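Local coordinates for CYCLIN domain-containing protein (Chaetomium thermophilum, PDB 6Z3U) that probably regulates a cyclin-dependent serine/threonine kinase as the cyclin H-like subunit of the CAK complex, at residues D184-P188 / Y231-P236; L192-I196 / E214-R218; A242-L246 / C325-S330; I256-F260 / V314-L319. All coordinates share one frame; numbering follows the deposited sequence.

Contact 1 of 4, residues D184-P188 / Y231-P236; sequences DVKHP and YFHFTP
The loop joining helix 172-178 to helix 189-200 lies here against the short helix 230-233 and the start of helix 236-247, with H187, K186 and P188 meeting Y231 and P236. The central polar link is a hydrogen bond of 3.1 Å between H187 ND1 and Y231 OH, for which either could be the donor; it is fairly straight, at 162°. ND1 sits at the edge of the tyrosine ring and in its plane. The two rings meet rim to rim with their planes 54° apart, neither lying over the other. The opposite imidazole nitrogen, H187 NE2, bonds T113 OG1 of helix 108-124. Together these two bonds are likely to fix the ring's rotation. P188 CD rests 3.4 Å from Y231 OH. P236 CG touches K186 CB at 3.8 Å, and P188 CB lies 3.4 Å from P236 O. A phenylalanine in place of Y231 would probably leave H187 ND1 without this partner and its ring held less firmly. V185 and Y231 also both touch T116. Such a connecting loop, packed between helix 108-124 and helix 236-247, is consistent with the junction of a two-repeat cyclin.

Contact 2 of 4, residues L192-I196 / E214-R218; sequences LRGAI and EQRAR
The guanidinium of R193 receives the carboxylate of E214 at its edge: OE1 lies in the guanidinium plane, opposite the N-H of NE, while the two flat groups are turned 62° apart. R193 NE and E214 OE1 are 3.4 Å apart, a weak hydrogen bond that is also a salt bridge. The second guanidinium, that of R218, approaches E214 OE1 from its own helix with NH1 at 3.7 Å, a long salt bridge, and its plane stands 75° from that of R193. The carboxylate thus lies between two positive groups, which would probably favour its charged form. Its other oxygen, OE2, is hydrogen-bonded to H24 NE2 of the RING-type domain-containing protein, so both oxygens are engaged.

E214 reaches this position because its chain is fully extended, with CG anti to the backbone N (chi1 -180°). On the way it passes I196, whose CD1 is 3.8 Å from E214 CB, and the aliphatic part of the glutamate thereby joins the apolar contacts beside the charged groups. L192 spreads its two methyls over the facing helix: CD1 meets A217 CB at 3.9 Å, and CD2 lies 3.9 Å from R218 CB.

The short segments, of helix 189-200 and helix 207-221, run nearly antiparallel with their axes 10.8 Å apart. Helix 236-247 packs beside them through M240, which touches L192 and A195, while the RING-type chain borders the salt-bridge side, with its Y46 against R193.

Contact 3 of 4, residues A242-L246 / C325-S330; sequences AALSL and CRDMLS
R326 crosses L246 obliquely and hooks its guanidinium onto S245. L246 CD2 sits over the centre of one guanidinium face, 3.6 Å from R326 CZ, while the carbonyl oxygen of S245 lies at the edge, in the guanidinium plane. R326 NH2 donates to S245 O over 3.1 Å with an N-H...O angle of 158°, approaching from above the carbonyl plane. R326 NE adds two weak bonds, one to the same oxygen and one to S245 OG at 3.1 Å. The arginine manages this reach with CG anti to the backbone N (chi1 -160°) and a chain extended as far as NE.

This is a crossing of helix 236-247 with helix 313-330, two helices of the cyclin C-terminal domain, at -71° between the short segments. Small residues sit where the backbones come close: A242 CB meets C325 SG at 3.5 Å. An alanine at R326 would probably leave S245 O without its cross-helix donors and strip the cover from one side of L246. Farther along, L246 CD1 rests on L329 CB, 3.9 Å away, and L329 CD2 lies 4.2 Å from A242 CB.

Contact 4 of 4, residues I256-F260 / V314-L319; sequences IQDTF and VRDKVL
The segments I256-F260 and V314-L319 run close to antiparallel, at 156° with their axes 10.7 Å apart, and F260 and R315 have the nearest CA atoms. F260 carries much of the contact. One face of its ring lies against the aliphatic start of R315, whose CB stands 3.9 Å from the ring centroid and only 20° off the normal, a CH-pi contact made over the face but offset toward the rim. The V314 side chain crosses that of F260 at about a right angle, its CG1 3.8 Å from F260 CE1, and V318 CG2 reaches F260 CZ at 4.2 Å; these two methyl groups stand oblique to the ring.

Past the phenylalanine, the R315 chain bends at its third torsion (chi3 66°) and brings NH1 to the amide of Q257. R315 NH1 lies 3.1 Å from Q257 OE1. D316 OD1 lies above one face of the guanidinium, 3.2 Å from R315 NH2, an attraction of charges without an N-H aimed at the oxygen. At the other end of the contact I256 and L319 lie alongside each other, pointing opposite ways, with I256 CD1 3.5 Å from L319 CD2. The Q257 and L319 side chains cross at about a right angle, with Q257 NE2 3.7 Å from L319 CD1.

The pairing draws helix 249-261 against the first turns of helix 313-330, about 29 Å from the centre of the chain to the centre of the contact. The RING-type domain-containing protein also packs on these helices: its L58 touches V318, its A59 touches V314, its R15 touches F260, and its D64 forms a salt bridge with K317.

Contact 1 comes first and closes round contact 2, whose first segment follows closely on its loop; contact 3 opens later and encloses contact 4. Helix 313-330 serves both contact 3 and contact 4, whose centres are about 16 Å apart, its first turns pairing with helix 249-261 and its last with helix 236-247. Contacts 2 and 3 touch, A217 packing on A243 and L244, with centres about 13 Å apart. Contacts 1 and 3, with centres about 14 Å apart, meet where F234 packs on C325 and M328. Contact 4 touches none of the others. The segments of contacts 2 to 4 all belong to the cyclin C-terminal domain, to which contact 1 ties the incoming loop, and the RING-type chain borders contacts 1, 2 and 4.

Contact 1 of 4, residues D184-P188 / Y231-P236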
loop_
_atom_site.group_PDB
_atom_site.type_symbol
_atom_site.label_atom_id
_atom_site.label_comp_id
_atom_site.label_asym_id
_atom_site.label_seq_id
_atom_site.Cartn_x
_atom_site.Cartn_y
_atom_site.Cartn_z
ATOM N N ASP A 184 -2.707 3.183 -3.371
ATOM C CA ASP A 184 -1.378 3.610 -2.934
ATOM C C ASP A 184 -1.215 5.091 -3.254
ATOM O O ASP A 184 -0.964 5.468 -4.402
ATOM C CB ASP A 184 -0.290 2.767 -3.593
ATOM C CG ASP A 184 -0.329 2.829 -5.113
ATOM O OD1 ASP A 184 -1.436 2.770 -5.692
ATOM O OD2 ASP A 184 0.753 2.930 -5.729
ATOM N N VAL A 185 -1.362 5.936 -2.234
ATOM C CA VAL A 185 -1.218 7.379 -2.367
ATOM C C VAL A 185 0.067 7.799 -1.667
ATOM O O VAL A 185 0.368 7.328 -0.564
ATOM C CB VAL A 185 -2.422 8.136 -1.776
ATOM C CG1 VAL A 185 -2.360 9.604 -2.165
ATOM C CG2 VAL A 185 -3.729 7.503 -2.227
ATOM N N LYS A 186 0.813 8.695 -2.303
ATOM C CA LYS A 186 2.137 9.088 -1.848
ATOM C C LYS A 186 2.059 10.493 -1.273
ATOM O O LYS A 186 1.588 11.417 -1.945
ATOM C CB LYS A 186 3.147 9.023 -2.995
ATOM C CG LYS A 186 3.258 7.637 -3.614
ATOM C CD LYS A 186 4.148 7.636 -4.841
ATOM C CE LYS A 186 4.440 6.218 -5.305
ATOM N NZ LYS A 186 5.059 5.383 -4.235
ATOM N N HIS A 187 2.509 10.647 -0.035
ATOM C CA HIS A 187 2.432 11.914 0.671
ATOM C C HIS A 187 3.820 12.481 0.934
ATOM O O HIS A 187 4.810 11.743 0.970
ATOM C CB HIS A 187 1.690 11.737 2.002
ATOM C CG HIS A 187 0.317 11.164 1.851
ATOM N ND1 HIS A 187 -0.670 11.784 1.115
ATOM C CD2 HIS A 187 -0.235 10.027 2.336
ATOM C CE1 HIS A 187 -1.770 11.054 1.152
ATOM N NE2 HIS A 187 -1.532 9.982 1.889
ATOM N N PRO A 188 3.929 13.795 1.140
ATOM C CA PRO A 188 5.248 14.415 1.359
ATOM C C PRO A 188 5.638 14.601 2.821
ATOM O O PRO A 188 6.672 15.228 3.077
ATOM C CB PRO A 188 5.076 15.781 0.680
ATOM C CG PRO A 188 3.563 15.980 0.486
ATOM C CD PRO A 188 2.870 14.816 1.125
ATOM N N TYR A 231 -1.331 17.723 -5.737
ATOM C CA TYR A 231 -0.982 16.326 -5.983
ATOM C C TYR A 231 -1.069 15.969 -7.461
ATOM O O TYR A 231 -0.311 15.115 -7.937
ATOM C CB TYR A 231 -1.894 15.405 -5.171
ATOM C CG TYR A 231 -1.479 15.220 -3.729
ATOM C CD1 TYR A 231 -1.074 16.299 -2.957
ATOM C CD2 TYR A 231 -1.509 13.965 -3.137
ATOM C CE1 TYR A 231 -0.697 16.132 -1.639
ATOM C CE2 TYR A 231 -1.137 13.789 -1.818
ATOM C CZ TYR A 231 -0.735 14.876 -1.074
ATOM O OH TYR A 231 -0.362 14.706 0.238
ATOM N N PHE A 232 -1.972 16.611 -8.204
ATOM C CA PHE A 232 -2.201 16.231 -9.591
ATOM C C PHE A 232 -1.109 16.720 -10.534
ATOM O O PHE A 232 -0.933 16.138 -11.610
ATOM C CB PHE A 232 -3.549 16.774 -10.081
ATOM C CG PHE A 232 -4.729 16.281 -9.292
ATOM C CD1 PHE A 232 -5.014 14.929 -9.213
ATOM C CD2 PHE A 232 -5.567 17.176 -8.649
ATOM C CE1 PHE A 232 -6.103 14.479 -8.491
ATOM C CE2 PHE A 232 -6.655 16.731 -7.929
ATOM C CZ PHE A 232 -6.924 15.382 -7.851
ATOM N N HIS A 233 -0.371 17.765 -10.156
ATOM C CA HIS A 233 0.614 18.370 -11.038
ATOM C C HIS A 233 2.043 18.283 -10.527
ATOM O O HIS A 233 2.966 18.623 -11.276
ATOM C CB HIS A 233 0.267 19.848 -11.277
ATOM C CG HIS A 233 -1.177 20.082 -11.589
ATOM N ND1 HIS A 233 -1.812 19.492 -12.659
ATOM C CD2 HIS A 233 -2.112 20.839 -10.966
ATOM C CE1 HIS A 233 -3.076 19.875 -12.685
ATOM N NE2 HIS A 233 -3.283 20.694 -11.668
ATOM N N PHE A 234 2.259 17.839 -9.290
ATOM C CA PHE A 234 3.590 17.839 -8.702
ATOM C C PHE A 234 3.805 16.562 -7.905
ATOM O O PHE A 234 2.855 15.928 -7.438
ATOM C CB PHE A 234 3.801 19.065 -7.807
ATOM C CG PHE A 234 3.542 20.368 -8.503
ATOM C CD1 PHE A 234 4.485 20.910 -9.361
ATOM C CD2 PHE A 234 2.355 21.052 -8.303
ATOM C CE1 PHE A 234 4.250 22.108 -10.005
ATOM C CE2 PHE A 234 2.114 22.252 -8.943
ATOM C CZ PHE A 234 3.063 22.781 -9.795
ATOM N N THR A 235 5.054 16.196 -7.771
ATOM C CA THR A 235 5.529 15.015 -7.070
ATOM C C THR A 235 5.687 15.313 -5.582
ATOM O O THR A 235 5.959 16.455 -5.201
ATOM C CB THR A 235 6.866 14.574 -7.659
ATOM O OG1 THR A 235 6.693 14.276 -9.050
ATOM C CG2 THR A 235 7.413 13.348 -6.960
ATOM N N PRO A 236 5.507 14.316 -4.707
ATOM C CA PRO A 236 5.711 14.571 -3.269
ATOM C C PRO A 236 7.017 15.279 -2.952
ATOM O O PRO A 236 7.041 16.148 -2.073
ATOM C CB PRO A 236 5.655 13.163 -2.666
ATOM C CG PRO A 236 4.694 12.443 -3.548
ATOM C CD PRO A 236 4.935 12.976 -4.944
#

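Contact 2 of 4, residues L192-I196 / E214-R218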
loop_
_atom_site.group_PDB
_atom_site.type_symbol
_atom_site.label_atom_id
_atom_site.label_comp_id
_atom_site.label_asym_id
_atom_site.label_seq_id
_atom_site.Cartn_x
_atom_site.Cartn_y
_atom_site.Cartn_z
ATOM N N LEU A 192 9.472 15.269 4.047
ATOM C CA LEU A 192 9.937 16.462 4.746
ATOM C C LEU A 192 10.978 16.108 5.800
ATOM O O LEU A 192 12.054 16.714 5.858
ATOM C CB LEU A 192 8.752 17.188 5.385
ATOM C CG LEU A 192 9.068 18.375 6.301
ATOM C CD1 LEU A 192 9.790 19.482 5.552
ATOM C CD2 LEU A 192 7.788 18.900 6.933
ATOM N N ARG A 193 10.678 15.116 6.640
ATOM C CA ARG A 193 11.626 14.727 7.679
ATOM C C ARG A 193 12.909 14.180 7.070
ATOM O O ARG A 193 13.981 14.293 7.676
ATOM C CB ARG A 193 10.981 13.701 8.611
ATOM C CG ARG A 193 11.752 13.454 9.895
ATOM C CD ARG A 193 10.831 12.943 10.994
ATOM N NE ARG A 193 10.175 14.037 11.706
ATOM C CZ ARG A 193 9.205 13.877 12.600
ATOM N NH1 ARG A 193 8.761 12.662 12.897
ATOM N NH2 ARG A 193 8.670 14.935 13.196
ATOM N N GLY A 194 12.821 13.596 5.873
ATOM C CA GLY A 194 14.025 13.167 5.182
ATOM C C GLY A 194 14.859 14.336 4.694
ATOM O O GLY A 194 16.092 14.301 4.757
ATOM N N ALA A 195 14.200 15.391 4.211
ATOM C CA ALA A 195 14.924 16.563 3.732
ATOM C C ALA A 195 15.614 17.308 4.866
ATOM O O ALA A 195 16.666 17.920 4.650
ATOM C CB ALA A 195 13.970 17.500 2.991
ATOM N N ILE A 196 15.048 17.270 6.075
ATOM C CA ILE A 196 15.669 17.959 7.201
ATOM C C ILE A 196 16.992 17.302 7.573
ATOM O O ILE A 196 17.965 17.985 7.917
ATOM C CB ILE A 196 14.706 17.999 8.402
ATOM C CG1 ILE A 196 13.487 18.870 8.087
ATOM C CG2 ILE A 196 15.424 18.504 9.648
ATOM C CD1 ILE A 196 13.805 20.340 7.879
ATOM N N GLU A 214 10.924 23.240 9.659
ATOM C CA GLU A 214 10.195 21.976 9.614
ATOM C C GLU A 214 8.806 22.116 10.223
ATOM O O GLU A 214 7.823 21.606 9.672
ATOM C CB GLU A 214 10.982 20.886 10.341
ATOM C CG GLU A 214 10.295 19.524 10.335
ATOM C CD GLU A 214 11.140 18.434 10.968
ATOM O OE1 GLU A 214 10.606 17.331 11.214
ATOM O OE2 GLU A 214 12.337 18.679 11.223
ATOM N N GLN A 215 8.707 22.793 11.370
ATOM C CA GLN A 215 7.412 22.962 12.015
ATOM C C GLN A 215 6.416 23.622 11.072
ATOM O O GLN A 215 5.289 23.142 10.905
ATOM C CB GLN A 215 7.568 23.792 13.291
ATOM C CG GLN A 215 8.334 23.096 14.402
ATOM C CD GLN A 215 8.389 23.924 15.672
ATOM O OE1 GLN A 215 9.305 24.724 15.866
ATOM N NE2 GLN A 215 7.404 23.739 16.543
ATOM N N ARG A 216 6.818 24.723 10.436
ATOM C CA ARG A 216 5.897 25.433 9.556
ATOM C C ARG A 216 5.601 24.616 8.307
ATOM O O ARG A 216 4.438 24.449 7.923
ATOM C CB ARG A 216 6.461 26.805 9.184
ATOM C CG ARG A 216 5.541 27.616 8.272
ATOM C CD ARG A 216 4.162 27.775 8.894
ATOM N NE ARG A 216 3.256 28.574 8.077
ATOM C CZ ARG A 216 1.955 28.696 8.318
ATOM N NH1 ARG A 216 1.200 29.443 7.526
ATOM N NH2 ARG A 216 1.407 28.067 9.349
ATOM N N ALA A 217 6.647 24.104 7.654
ATOM C CA ALA A 217 6.449 23.321 6.440
ATOM C C ALA A 217 5.488 22.164 6.668
ATOM O O ALA A 217 4.748 21.783 5.754
ATOM C CB ALA A 217 7.792 22.795 5.929
ATOM N N ARG A 218 5.481 21.593 7.875
ATOM C CA ARG A 218 4.556 20.500 8.158
ATOM C C ARG A 218 3.111 20.987 8.184
ATOM O O ARG A 218 2.222 20.335 7.624
ATOM C CB ARG A 218 4.925 19.835 9.485
ATOM C CG ARG A 218 4.192 18.530 9.722
ATOM C CD ARG A 218 4.833 17.700 10.824
ATOM N NE ARG A 218 4.938 18.444 12.076
ATOM C CZ ARG A 218 6.048 18.574 12.800
ATOM N NH1 ARG A 218 7.182 17.992 12.427
ATOM N NH2 ARG A 218 6.014 19.282 13.919
#

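Contact 3 of 4, residues A242-L246 / C325-S330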
loop_
_atom_site.group_PDB
_atom_site.type_symbol
_atom_site.label_atom_id
_atom_site.label_comp_id
_atom_site.label_asym_id
_atom_site.label_seq_id
_atom_site.Cartn_x
_atom_site.Cartn_y
_atom_site.Cartn_z
ATOM N N ALA A 242 8.395 22.625 -1.999
ATOM C CA ALA A 242 7.640 23.868 -2.111
ATOM C C ALA A 242 7.153 24.345 -0.749
ATOM O O ALA A 242 7.260 25.534 -0.427
ATOM C CB ALA A 242 6.462 23.679 -3.066
ATOM N N ALA A 243 6.627 23.433 0.071
ATOM C CA ALA A 243 6.196 23.816 1.412
ATOM C C ALA A 243 7.374 24.299 2.247
ATOM O O ALA A 243 7.243 25.247 3.030
ATOM C CB ALA A 243 5.498 22.642 2.096
ATOM N N LEU A 244 8.536 23.659 2.093
ATOM C CA LEU A 244 9.733 24.127 2.786
ATOM C C LEU A 244 10.200 25.463 2.224
ATOM O O LEU A 244 10.659 26.333 2.973
ATOM C CB LEU A 244 10.841 23.078 2.686
ATOM C CG LEU A 244 12.213 23.469 3.240
ATOM C CD1 LEU A 244 12.133 23.824 4.719
ATOM C CD2 LEU A 244 13.212 22.343 3.019
ATOM N N SER A 245 10.093 25.645 0.903
ATOM C CA SER A 245 10.473 26.917 0.301
ATOM C C SER A 245 9.624 28.060 0.839
ATOM O O SER A 245 10.115 29.185 0.984
ATOM C CB SER A 245 10.346 26.836 -1.221
ATOM O OG SER A 245 10.905 27.983 -1.838
ATOM N N LEU A 246 8.349 27.794 1.129
ATOM C CA LEU A 246 7.496 28.815 1.724
ATOM C C LEU A 246 7.876 29.079 3.175
ATOM O O LEU A 246 7.781 30.219 3.643
ATOM C CB LEU A 246 6.032 28.387 1.627
ATOM C CG LEU A 246 5.442 28.364 0.217
ATOM C CD1 LEU A 246 4.231 27.451 0.156
ATOM C CD2 LEU A 246 5.071 29.768 -0.226
ATOM N N CYS A 325 4.841 25.250 -8.165
ATOM C CA CYS A 325 4.132 24.648 -7.040
ATOM C C CYS A 325 4.074 25.602 -5.854
ATOM O O CYS A 325 3.068 25.651 -5.136
ATOM C CB CYS A 325 4.811 23.340 -6.638
ATOM S SG CYS A 325 4.012 22.478 -5.267
ATOM N N ARG A 326 5.147 26.363 -5.630
ATOM C CA ARG A 326 5.163 27.319 -4.528
ATOM C C ARG A 326 4.032 28.330 -4.666
ATOM O O ARG A 326 3.422 28.732 -3.668
ATOM C CB ARG A 326 6.515 28.028 -4.479
ATOM C CG ARG A 326 6.840 28.669 -3.144
ATOM C CD ARG A 326 8.151 29.440 -3.214
ATOM N NE ARG A 326 8.556 29.986 -1.921
ATOM C CZ ARG A 326 8.172 31.169 -1.445
ATOM N NH1 ARG A 326 7.359 31.949 -2.149
ATOM N NH2 ARG A 326 8.601 31.573 -0.257
ATOM N N ASP A 327 3.736 28.751 -5.898
ATOM C CA ASP A 327 2.673 29.726 -6.116
ATOM C C ASP A 327 1.295 29.094 -5.955
ATOM O O ASP A 327 0.372 29.728 -5.430
ATOM C CB ASP A 327 2.821 30.353 -7.503
ATOM C CG ASP A 327 4.080 31.195 -7.631
ATOM O OD1 ASP A 327 4.474 31.839 -6.636
ATOM O OD2 ASP A 327 4.680 31.207 -8.727
ATOM N N MET A 328 1.134 27.847 -6.403
ATOM C CA MET A 328 -0.148 27.168 -6.241
ATOM C C MET A 328 -0.491 26.985 -4.767
ATOM O O MET A 328 -1.644 27.172 -4.362
ATOM C CB MET A 328 -0.122 25.817 -6.957
ATOM C CG MET A 328 -1.431 25.049 -6.859
ATOM S SD MET A 328 -1.535 23.652 -7.998
ATOM C CE MET A 328 -3.040 24.060 -8.881
ATOM N N LEU A 329 0.499 26.617 -3.950
ATOM C CA LEU A 329 0.246 26.393 -2.530
ATOM C C LEU A 329 -0.080 27.692 -1.804
ATOM O O LEU A 329 -0.916 27.708 -0.893
ATOM C CB LEU A 329 1.460 25.721 -1.886
ATOM C CG LEU A 329 1.436 24.195 -1.798
ATOM C CD1 LEU A 329 1.179 23.566 -3.158
ATOM C CD2 LEU A 329 2.741 23.686 -1.204
ATOM N N SER A 330 0.572 28.791 -2.186
ATOM C CA SER A 330 0.405 30.045 -1.461
ATOM C C SER A 330 -1.041 30.529 -1.442
ATOM O O SER A 330 -1.418 31.278 -0.535
ATOM C CB SER A 330 1.298 31.121 -2.078
ATOM O OG SER A 330 0.827 31.494 -3.362
#

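Contact 4 of 4, residues I256-F260 / V314-L319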
loop_
_atom_site.group_PDB
_atom_site.type_symbol
_atom_site.label_atom_id
_atom_site.label_comp_id
_atom_site.label_asym_id
_atom_site.label_seq_id
_atom_site.Cartn_x
_atom_site.Cartn_y
_atom_site.Cartn_z
ATOM N N ILE A 256 18.537 22.159 -3.054
ATOM C CA ILE A 256 18.539 21.909 -4.492
ATOM C C ILE A 256 19.907 22.210 -5.090
ATOM O O ILE A 256 20.401 21.465 -5.945
ATOM C CB ILE A 256 17.431 22.726 -5.184
ATOM C CG1 ILE A 256 16.060 22.344 -4.619
ATOM C CG2 ILE A 256 17.472 22.505 -6.693
ATOM C CD1 ILE A 256 14.924 23.211 -5.116
ATOM N N GLN A 257 20.541 23.305 -4.660
ATOM C CA GLN A 257 21.850 23.650 -5.201
ATOM C C GLN A 257 22.875 22.565 -4.891
ATOM O O GLN A 257 23.688 22.201 -5.750
ATOM C CB GLN A 257 22.326 24.989 -4.632
ATOM C CG GLN A 257 21.484 26.205 -5.001
ATOM C CD GLN A 257 21.396 26.463 -6.490
ATOM O OE1 GLN A 257 22.316 26.158 -7.250
ATOM N NE2 GLN A 257 20.277 27.041 -6.915
ATOM N N ASP A 258 22.844 22.030 -3.667
ATOM C CA ASP A 258 23.858 21.069 -3.243
ATOM C C ASP A 258 23.814 19.799 -4.085
ATOM O O ASP A 258 24.848 19.331 -4.576
ATOM C CB ASP A 258 23.668 20.736 -1.761
ATOM C CG ASP A 258 24.313 21.759 -0.841
ATOM O OD1 ASP A 258 24.827 22.782 -1.344
ATOM O OD2 ASP A 258 24.306 21.537 0.389
ATOM N N THR A 259 22.622 19.223 -4.263
ATOM C CA THR A 259 22.529 17.936 -4.945
ATOM C C THR A 259 22.952 18.044 -6.406
ATOM O O THR A 259 23.592 17.130 -6.939
ATOM C CB THR A 259 21.103 17.392 -4.848
ATOM O OG1 THR A 259 20.200 18.282 -5.513
ATOM C CG2 THR A 259 20.691 17.250 -3.393
ATOM N N PHE A 260 22.612 19.152 -7.069
ATOM C CA PHE A 260 22.997 19.330 -8.463
ATOM C C PHE A 260 24.428 19.829 -8.611
ATOM O O PHE A 260 25.032 19.636 -9.672
ATOM C CB PHE A 260 22.039 20.303 -9.152
ATOM C CG PHE A 260 20.735 19.681 -9.558
ATOM C CD1 PHE A 260 20.608 19.030 -10.773
ATOM C CD2 PHE A 260 19.635 19.745 -8.720
ATOM C CE1 PHE A 260 19.408 18.457 -11.144
ATOM C CE2 PHE A 260 18.433 19.174 -9.087
ATOM C CZ PHE A 260 18.320 18.529 -10.301
ATOM N N VAL A 314 18.715 20.843 -16.044
ATOM C CA VAL A 314 17.656 20.217 -15.259
ATOM C C VAL A 314 17.478 20.920 -13.920
ATOM O O VAL A 314 16.360 20.996 -13.398
ATOM C CB VAL A 314 17.946 18.718 -15.069
ATOM C CG1 VAL A 314 17.014 18.124 -14.028
ATOM C CG2 VAL A 314 17.779 17.985 -16.390
ATOM N N ARG A 315 18.562 21.436 -13.339
ATOM C CA ARG A 315 18.438 22.166 -12.082
ATOM C C ARG A 315 17.512 23.364 -12.245
ATOM O O ARG A 315 16.645 23.609 -11.398
ATOM C CB ARG A 315 19.818 22.607 -11.592
ATOM C CG ARG A 315 19.798 23.448 -10.320
ATOM C CD ARG A 315 21.181 23.990 -9.988
ATOM N NE ARG A 315 21.664 24.943 -10.984
ATOM C CZ ARG A 315 21.461 26.258 -10.926
ATOM N NH1 ARG A 315 20.780 26.787 -9.920
ATOM N NH2 ARG A 315 21.941 27.046 -11.879
ATOM N N ASP A 316 17.679 24.123 -13.331
ATOM C CA ASP A 316 16.818 25.279 -13.559
ATOM C C ASP A 316 15.375 24.854 -13.808
ATOM O O ASP A 316 14.439 25.542 -13.385
ATOM C CB ASP A 316 17.349 26.105 -14.733
ATOM C CG ASP A 316 18.687 26.759 -14.431
ATOM O OD1 ASP A 316 19.006 26.946 -13.237
ATOM O OD2 ASP A 316 19.418 27.094 -15.389
ATOM N N LYS A 317 15.171 23.723 -14.493
ATOM C CA LYS A 317 13.811 23.250 -14.736
ATOM C C LYS A 317 13.150 22.745 -13.459
ATOM O O LYS A 317 11.932 22.881 -13.300
ATOM C CB LYS A 317 13.811 22.147 -15.795
ATOM C CG LYS A 317 12.414 21.705 -16.228
ATOM C CD LYS A 317 11.644 22.809 -16.936
ATOM C CE LYS A 317 10.297 22.305 -17.443
ATOM N NZ LYS A 317 9.325 22.092 -16.331
ATOM N N VAL A 318 13.924 22.158 -12.546
ATOM C CA VAL A 318 13.361 21.747 -11.264
ATOM C C VAL A 318 12.991 22.972 -10.437
ATOM O O VAL A 318 11.888 23.059 -9.887
ATOM C CB VAL A 318 14.349 20.831 -10.518
ATOM C CG1 VAL A 318 14.034 20.796 -9.028
ATOM C CG2 VAL A 318 14.308 19.426 -11.105
ATOM N N LEU A 319 13.904 23.941 -10.347
ATOM C CA LEU A 319 13.614 25.162 -9.602
ATOM C C LEU A 319 12.376 25.859 -10.149
ATOM O O LEU A 319 11.552 26.373 -9.383
ATOM C CB LEU A 319 14.819 26.101 -9.640
ATOM C CG LEU A 319 15.954 25.753 -8.676
ATOM C CD1 LEU A 319 17.200 26.570 -8.981
ATOM C CD2 LEU A 319 15.511 25.976 -7.237
#